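PDB 5GZS: GGDEF family protein from Vibrio cholerae, which probably acts as a diguanylate cyclase, a maker of cyclic di-GMP, and binds arginine through its periplasmic portion, which resembles bacterial solute-binding proteins. Local coordinates for residues 77-82 with 101-106; 35-38 with 42-45. All blocks are in the same frame, centred on the assembly; numbering follows the deposited sequence.

Interaction 1: 77-82 with 101-106; sequences EYTYLY and TTYGTL. With ARG (arginine), chain B.
Y103 and T79 reach for each other from opposite directions and meet hydroxyl to hydroxyl, T79 OG1 lying 2.8 Å from Y103 OH in a hydrogen bond. Threonine suits this place because it offers two branches: OG1 pairs with the phenol oxygen, while the methyl T79 CG2 rests obliquely against the ring, 3.7 Å from Y103 CZ. E77 comes toward Y103 from the opposite direction, its carboxylate plane 47° from the ring plane, with E77 OE1 3.2 Å from Y103 OH. Its extended chain, with CG anti to the backbone N (chi1 -180°), carries the carboxylate to the bound arginine. There E77 OE1 accepts from the ligand N at 2.7 Å and E77 OE2 from the ligand NH1 at 2.8 Å, so one glutamate grips both the amino and the guanidinium group. T102 N donates to the ligand O (2.7 Å), and Y103 CZ lies 3.7 Å from the ligand CB. T101, ahead of the turn into helix 103-110, accepts from Y103 N through OG1, a capping bond. This wall of the arginine pocket joins helix 103-110 to strand 79-83, the middle strand between 137-140 and 153-156, and Y103 also packs on V138 and A140.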
ATOM      1  N   GLU A  77      21.981  -2.477  11.965  1.00 39.86           N
ATOM      2  CA  GLU A  77      22.066  -3.858  12.389  1.00 42.26           C
ATOM      3  C   GLU A  77      21.261  -4.716  11.408  1.00 42.34           C
ATOM      4  O   GLU A  77      20.043  -4.564  11.287  1.00 47.34           O
ATOM      5  CB  GLU A  77      21.546  -3.989  13.818  1.00 34.81           C
ATOM      6  CG  GLU A  77      21.574  -5.371  14.420  1.00 34.99           C
ATOM      7  CD  GLU A  77      20.837  -5.391  15.756  1.00 60.14           C
ATOM      8  OE1 GLU A  77      19.718  -4.812  15.804  1.00 55.49           O
ATOM      9  OE2 GLU A  77      21.360  -5.973  16.745  1.00 52.41           O
ATOM     10  N   TYR A  78      21.938  -5.600  10.688  1.00 36.57           N
ATOM     11  CA  TYR A  78      21.235  -6.473   9.749  1.00 31.26           C
ATOM     12  C   TYR A  78      20.295  -7.400  10.535  1.00 34.54           C
ATOM     13  O   TYR A  78      20.702  -8.038  11.518  1.00 33.83           O
ATOM     14  CB  TYR A  78      22.221  -7.270   8.902  1.00 29.55           C
ATOM     15  CG  TYR A  78      22.832  -6.495   7.756  1.00 28.61           C
ATOM     16  CD1 TYR A  78      23.906  -5.639   7.958  1.00 28.41           C
ATOM     17  CD2 TYR A  78      22.351  -6.640   6.458  1.00 33.73           C
ATOM     18  CE1 TYR A  78      24.463  -4.946   6.905  1.00 27.70           C
ATOM     19  CE2 TYR A  78      22.896  -5.957   5.413  1.00 27.32           C
ATOM     20  CZ  TYR A  78      23.943  -5.109   5.629  1.00 27.19           C
ATOM     21  OH  TYR A  78      24.496  -4.426   4.559  1.00 28.09           O
ATOM     22  N   THR A  79      19.039  -7.449  10.100  1.00 33.23           N
ATOM     23  CA  THR A  79      17.993  -8.125  10.842  1.00 34.43           C
ATOM     24  C   THR A  79      17.185  -9.029   9.922  1.00 35.86           C
ATOM     25  O   THR A  79      16.729  -8.603   8.859  1.00 33.57           O
ATOM     26  CB  THR A  79      17.062  -7.115  11.541  1.00 41.99           C
ATOM     27  OG1 THR A  79      17.806  -6.402  12.544  1.00 37.26           O
ATOM     28  CG2 THR A  79      15.870  -7.831  12.212  1.00 37.19           C
ATOM     29  N   TYR A  80      17.023 -10.287  10.334  1.00 35.78           N
ATOM     30  CA  TYR A  80      16.491 -11.308   9.432  1.00 40.47           C
ATOM     31  C   TYR A  80      15.310 -12.066  10.028  1.00 45.75           C
ATOM     32  O   TYR A  80      15.221 -12.277  11.262  1.00 38.66           O
ATOM     33  CB  TYR A  80      17.594 -12.321   9.029  1.00 33.50           C
ATOM     34  CG  TYR A  80      18.861 -11.709   8.434  1.00 30.77           C
ATOM     35  CD1 TYR A  80      19.899 -11.270   9.267  1.00 30.79           C
ATOM     36  CD2 TYR A  80      19.031 -11.608   7.059  1.00 29.64           C
ATOM     37  CE1 TYR A  80      21.045 -10.725   8.757  1.00 29.72           C
ATOM     38  CE2 TYR A  80      20.190 -11.066   6.521  1.00 31.73           C
ATOM     39  CZ  TYR A  80      21.192 -10.615   7.388  1.00 41.22           C
ATOM     40  OH  TYR A  80      22.341 -10.060   6.897  1.00 27.72           O
ATOM     41  N   LEU A  81      14.399 -12.460   9.133  1.00 43.11           N
ATOM     42  CA  LEU A  81      13.443 -13.524   9.420  1.00 47.37           C
ATOM     43  C   LEU A  81      14.111 -14.844   9.052  1.00 55.55           C
ATOM     44  O   LEU A  81      14.406 -15.089   7.872  1.00 55.28           O
ATOM     45  CB  LEU A  81      12.138 -13.351   8.627  1.00 36.12           C
ATOM     46  CG  LEU A  81      11.138 -14.517   8.746  1.00 38.35           C
ATOM     47  CD1 LEU A  81      10.630 -14.714  10.194  1.00 38.97           C
ATOM     48  CD2 LEU A  81       9.998 -14.301   7.793  1.00 37.19           C
ATOM     49  N   TYR A  82      14.379 -15.681  10.048  1.00 37.54           N
ATOM     50  CA  TYR A  82      14.883 -17.019   9.759  1.00 44.70           C
ATOM     51  C   TYR A  82      13.726 -18.019   9.633  1.00 43.17           C
ATOM     52  O   TYR A  82      12.835 -18.086  10.485  1.00 41.60           O
ATOM     53  CB  TYR A  82      15.856 -17.482  10.841  1.00 42.78           C
ATOM     54  CG  TYR A  82      17.049 -16.592  11.008  1.00 36.76           C
ATOM     55  CD1 TYR A  82      18.207 -16.803  10.263  1.00 35.33           C
ATOM     56  CD2 TYR A  82      17.020 -15.539  11.907  1.00 37.40           C
ATOM     57  CE1 TYR A  82      19.305 -15.988  10.413  1.00 34.55           C
ATOM     58  CE2 TYR A  82      18.101 -14.719  12.070  1.00 43.98           C
ATOM     59  CZ  TYR A  82      19.241 -14.935  11.317  1.00 42.74           C
ATOM     60  OH  TYR A  82      20.318 -14.110  11.504  1.00 34.54           O
ATOM     61  N   THR A 101      15.041  -7.951  23.485  1.00 60.49           N
ATOM     62  CA  THR A 101      15.299  -7.155  22.292  1.00 67.39           C
ATOM     63  C   THR A 101      14.174  -6.194  21.999  1.00 65.03           C
ATOM     64  O   THR A 101      13.088  -6.273  22.562  1.00 64.54           O
ATOM     65  CB  THR A 101      15.513  -8.009  21.018  1.00 69.59           C
ATOM     66  OG1 THR A 101      14.304  -8.708  20.693  1.00 67.39           O
ATOM     67  CG2 THR A 101      16.672  -8.978  21.193  1.00 61.25           C
ATOM     68  N   THR A 102      14.471  -5.294  21.080  1.00 59.82           N
ATOM     69  CA  THR A 102      13.537  -4.313  20.597  1.00 62.38           C
ATOM     70  C   THR A 102      12.499  -4.973  19.676  1.00 61.68           C
ATOM     71  O   THR A 102      11.477  -4.367  19.340  1.00 57.70           O
ATOM     72  CB  THR A 102      14.303  -3.195  19.861  1.00 66.58           C
ATOM     73  OG1 THR A 102      13.553  -1.979  19.898  1.00 76.24           O
ATOM     74  CG2 THR A 102      14.601  -3.595  18.422  1.00 62.57           C
ATOM     75  N   TYR A 103      12.755  -6.230  19.309  1.00 57.44           N
ATOM     76  CA  TYR A 103      11.949  -6.939  18.309  1.00 56.26           C
ATOM     77  C   TYR A 103      10.533  -7.302  18.761  1.00 59.09           C
ATOM     78  O   TYR A 103       9.640  -7.516  17.926  1.00 50.47           O
ATOM     79  CB  TYR A 103      12.675  -8.211  17.863  1.00 55.84           C
ATOM     80  CG  TYR A 103      14.007  -7.944  17.174  1.00 55.62           C
ATOM     81  CD1 TYR A 103      14.272  -6.715  16.589  1.00 44.91           C
ATOM     82  CD2 TYR A 103      14.988  -8.936  17.095  1.00 54.07           C
ATOM     83  CE1 TYR A 103      15.489  -6.466  15.950  1.00 54.49           C
ATOM     84  CE2 TYR A 103      16.208  -8.698  16.463  1.00 53.01           C
ATOM     85  CZ  TYR A 103      16.457  -7.460  15.889  1.00 50.99           C
ATOM     86  OH  TYR A 103      17.667  -7.221  15.245  1.00 49.88           O
ATOM     87  N   GLY A 104      10.327  -7.380  20.074  1.00 69.76           N
ATOM     88  CA  GLY A 104       9.004  -7.633  20.617  1.00 54.01           C
ATOM     89  C   GLY A 104       8.063  -6.540  20.158  1.00 54.38           C
ATOM     90  O   GLY A 104       7.045  -6.801  19.509  1.00 58.73           O
ATOM     91  N   THR A 105       8.439  -5.305  20.475  1.00 60.93           N
ATOM     92  CA  THR A 105       7.689  -4.098  20.112  1.00 56.64           C
ATOM     93  C   THR A 105       7.528  -3.865  18.605  1.00 56.53           C
ATOM     94  O   THR A 105       6.496  -3.376  18.135  1.00 52.91           O
ATOM     95  CB  THR A 105       8.372  -2.863  20.730  1.00 60.13           C
ATOM     96  OG1 THR A 105       8.248  -2.924  22.158  1.00 67.23           O
ATOM     97  CG2 THR A 105       7.765  -1.567  20.205  1.00 54.95           C
ATOM     98  N   LEU A 106       8.558  -4.212  17.847  1.00 60.46           N
ATOM     99  CA  LEU A 106       8.534  -3.957  16.416  1.00 61.60           C
ATOM    100  C   LEU A 106       7.507  -4.833  15.713  1.00 67.44           C
ATOM    101  O   LEU A 106       6.824  -4.382  14.787  1.00 66.56           O
ATOM    102  CB  LEU A 106       9.910  -4.186  15.799  1.00 53.86           C
ATOM    103  CG  LEU A 106       9.985  -3.887  14.301  1.00 53.68           C
ATOM    104  CD1 LEU A 106      10.064  -2.393  14.068  1.00 51.61           C
ATOM    105  CD2 LEU A 106      11.157  -4.592  13.662  1.00 42.26           C
TER
HETATM  106  N   ARG B 501      19.458  -4.047  18.432  1.00 67.91           N
HETATM  107  CA  ARG B 501      18.308  -4.739  18.995  1.00 65.94           C
HETATM  108  C   ARG B 501      18.196  -4.476  20.492  1.00 67.16           C
HETATM  109  O   ARG B 501      17.121  -4.572  21.082  1.00 74.77           O
HETATM  110  CB  ARG B 501      18.406  -6.231  18.727  1.00 42.07           C
HETATM  111  CG  ARG B 501      19.586  -6.905  19.400  1.00 41.90           C
HETATM  112  CD  ARG B 501      19.760  -8.279  18.790  1.00 53.27           C
HETATM  113  NE  ARG B 501      20.805  -9.040  19.440  1.00 55.31           N
HETATM  114  CZ  ARG B 501      22.101  -8.817  19.267  1.00 45.67           C
HETATM  115  NH1 ARG B 501      22.515  -7.838  18.469  1.00 40.59           N
HETATM  116  NH2 ARG B 501      22.979  -9.568  19.910  1.00 46.78           N
HETATM  117  OXT ARG B 501      19.181  -4.159  21.147  1.00 70.24           O

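Interaction 2: 35-38 with 42-45; sequences VNYP and DILV
Y37 and I43 make the apolar part of this contact. I43 CG1 comes against the root of the tyrosine, 3.5 Å from Y37 CB and 3.7 Å from Y37 CG, so the aliphatic branch packs where side chain and ring join. That branch is placed by a first torsion of -77°, which keeps CG1 beside I43's own backbone N and anti to its carbonyl carbon. Over one face of the Y37 ring, toward its rim, stands I43 CA, 4.2 Å above the plane: here the aromatic surface meets the helix backbone itself. A tyrosine fits well, because its broad ring offers a face to I43 CA while its CB meets CG1. The isoleucine is buried, and its side chain touches A9 of strand 6-10 and A55 of strand 55-58. Y37 also touches A9, and backbone hydrogen bonds tie it to T10.

The motif is a beta-alpha connection: parallel strand 32-36 ends, the chain turns, and helix 40-49 folds back on it, in a part of the chain related to the family 3 solute-binding proteins. The side chain of I43 lies about 5 Å from the bound arginine, so this first part of the helix comes close to the ligand.

Contacts of mixed character involve D42. D42 CB approaches Y37 CD1 obliquely at 3.9 Å, and the D42 carboxylate is turned 83° from the ring plane. P38 crosses D42 at about a right angle, P38 CG lying 3.1 Å from D42 OD2. Proline, with its ring locked to the backbone, suits the bend after the strand, while aspartate, partly exposed here, suits a place near the surface. No hydrogen bond links the two segments.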
ATOM      1  N   VAL A  35      34.010 -11.339  25.189  1.00 40.19           N
ATOM      2  CA  VAL A  35      33.365 -12.302  26.077  1.00 48.33           C
ATOM      3  C   VAL A  35      32.078 -12.854  25.457  1.00 49.00           C
ATOM      4  O   VAL A  35      31.114 -12.107  25.274  1.00 56.33           O
ATOM      5  CB  VAL A  35      33.081 -11.646  27.443  1.00 43.93           C
ATOM      6  CG1 VAL A  35      32.343 -12.583  28.369  1.00 52.97           C
ATOM      7  CG2 VAL A  35      34.391 -11.220  28.075  1.00 44.10           C
ATOM      8  N   ASN A  36      32.063 -14.142  25.099  1.00 51.09           N
ATOM      9  CA  ASN A  36      30.843 -14.753  24.546  1.00 45.49           C
ATOM     10  C   ASN A  36      29.752 -14.836  25.605  1.00 58.78           C
ATOM     11  O   ASN A  36      29.985 -15.325  26.713  1.00 65.16           O
ATOM     12  CB  ASN A  36      31.121 -16.155  23.987  1.00 45.90           C
ATOM     13  CG  ASN A  36      29.948 -16.711  23.126  1.00 66.98           C
ATOM     14  OD1 ASN A  36      28.775 -16.423  23.376  1.00 63.15           O
ATOM     15  ND2 ASN A  36      30.281 -17.515  22.112  1.00 63.77           N
ATOM     16  N   TYR A  37      28.570 -14.331  25.273  1.00 63.27           N
ATOM     17  CA  TYR A  37      27.390 -14.524  26.111  1.00 46.02           C
ATOM     18  C   TYR A  37      26.401 -15.376  25.347  1.00 50.90           C
ATOM     19  O   TYR A  37      26.131 -15.129  24.172  1.00 51.74           O
ATOM     20  CB  TYR A  37      26.763 -13.193  26.500  1.00 46.67           C
ATOM     21  CG  TYR A  37      27.540 -12.460  27.558  1.00 61.49           C
ATOM     22  CD1 TYR A  37      27.298 -12.699  28.905  1.00 59.02           C
ATOM     23  CD2 TYR A  37      28.532 -11.538  27.218  1.00 57.14           C
ATOM     24  CE1 TYR A  37      28.015 -12.031  29.892  1.00 60.40           C
ATOM     25  CE2 TYR A  37      29.249 -10.868  28.195  1.00 50.21           C
ATOM     26  CZ  TYR A  37      28.982 -11.125  29.532  1.00 57.00           C
ATOM     27  OH  TYR A  37      29.669 -10.476  30.518  1.00 54.38           O
ATOM     28  N   PRO A  38      25.843 -16.391  26.002  1.00 62.04           N
ATOM     29  CA  PRO A  38      24.952 -17.303  25.269  1.00 59.35           C
ATOM     30  C   PRO A  38      23.638 -16.649  24.813  1.00 58.91           C
ATOM     31  O   PRO A  38      22.941 -17.218  23.963  1.00 60.36           O
ATOM     32  CB  PRO A  38      24.690 -18.415  26.280  1.00 62.60           C
ATOM     33  CG  PRO A  38      24.910 -17.763  27.618  1.00 61.56           C
ATOM     34  CD  PRO A  38      25.979 -16.743  27.425  1.00 65.43           C
ATOM     35  N   ASP A  42      21.479 -11.866  28.437  1.00 70.71           N
ATOM     36  CA  ASP A  42      22.703 -12.069  29.226  1.00 68.41           C
ATOM     37  C   ASP A  42      23.667 -10.900  29.038  1.00 60.01           C
ATOM     38  O   ASP A  42      24.263 -10.437  29.998  1.00 69.05           O
ATOM     39  CB  ASP A  42      23.418 -13.368  28.836  1.00 69.79           C
ATOM     40  CG  ASP A  42      22.841 -14.590  29.515  1.00 81.26           C
ATOM     41  OD1 ASP A  42      21.732 -14.508  30.086  1.00 81.67           O
ATOM     42  OD2 ASP A  42      23.505 -15.647  29.464  1.00 86.36           O
ATOM     43  N   ILE A  43      23.833 -10.447  27.792  1.00 63.28           N
ATOM     44  CA  ILE A  43      24.736  -9.340  27.502  1.00 64.01           C
ATOM     45  C   ILE A  43      24.262  -8.086  28.239  1.00 64.28           C
ATOM     46  O   ILE A  43      25.045  -7.453  28.945  1.00 71.53           O
ATOM     47  CB  ILE A  43      24.861  -9.059  25.965  1.00 46.58           C
ATOM     48  CG1 ILE A  43      25.759 -10.099  25.297  1.00 48.52           C
ATOM     49  CG2 ILE A  43      25.410  -7.676  25.717  1.00 45.82           C
ATOM     50  CD1 ILE A  43      25.953  -9.878  23.821  1.00 51.15           C
ATOM     51  N   LEU A  44      22.985  -7.747  28.095  1.00 63.55           N
ATOM     52  CA  LEU A  44      22.415  -6.563  28.754  1.00 68.85           C
ATOM     53  C   LEU A  44      22.647  -6.521  30.280  1.00 74.96           C
ATOM     54  O   LEU A  44      23.025  -5.473  30.824  1.00 77.31           O
ATOM     55  CB  LEU A  44      20.907  -6.465  28.460  1.00 70.64           C
ATOM     56  CG  LEU A  44      20.452  -5.373  27.477  1.00 66.29           C
ATOM     57  CD1 LEU A  44      21.151  -5.532  26.158  1.00 49.99           C
ATOM     58  CD2 LEU A  44      18.941  -5.384  27.276  1.00 62.02           C
ATOM     59  N   VAL A  45      22.427  -7.643  30.969  1.00 69.12           N
ATOM     60  CA  VAL A  45      22.636  -7.663  32.414  1.00 70.36           C
ATOM     61  C   VAL A  45      24.107  -7.469  32.741  1.00 64.97           C
ATOM     62  O   VAL A  45      24.442  -6.817  33.727  1.00 67.08           O
ATOM     63  CB  VAL A  45      22.130  -8.973  33.081  1.00 77.95           C
ATOM     64  CG1 VAL A  45      22.868 -10.205  32.570  1.00 75.63           C
ATOM     65  CG2 VAL A  45      22.286  -8.871  34.583  1.00 63.92           C
TER

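From the N terminus, interaction 2 comes first: strand 32-36 leads into helix 40-49, and residues 35-38 meet 42-45 with only three residues between them, two already helical. The chain then runs on through strands 55-58 and 69-75 before interaction 1 opens at 77-82. It closes at 101-106, after an 18-residue excursion that includes strand 94-98. The two contacts therefore follow in series, neither enclosing nor crossing the other. The centres of interactions 1 and 2 are about 18 Å apart. Interaction 2 ties a helix to the sheet of strands 6-10 and 32-36, and interaction 1 ties one to the sheet centred on strand 79-83; interaction 1 forms part of the arginine site, and interaction 2 comes close to it through I43.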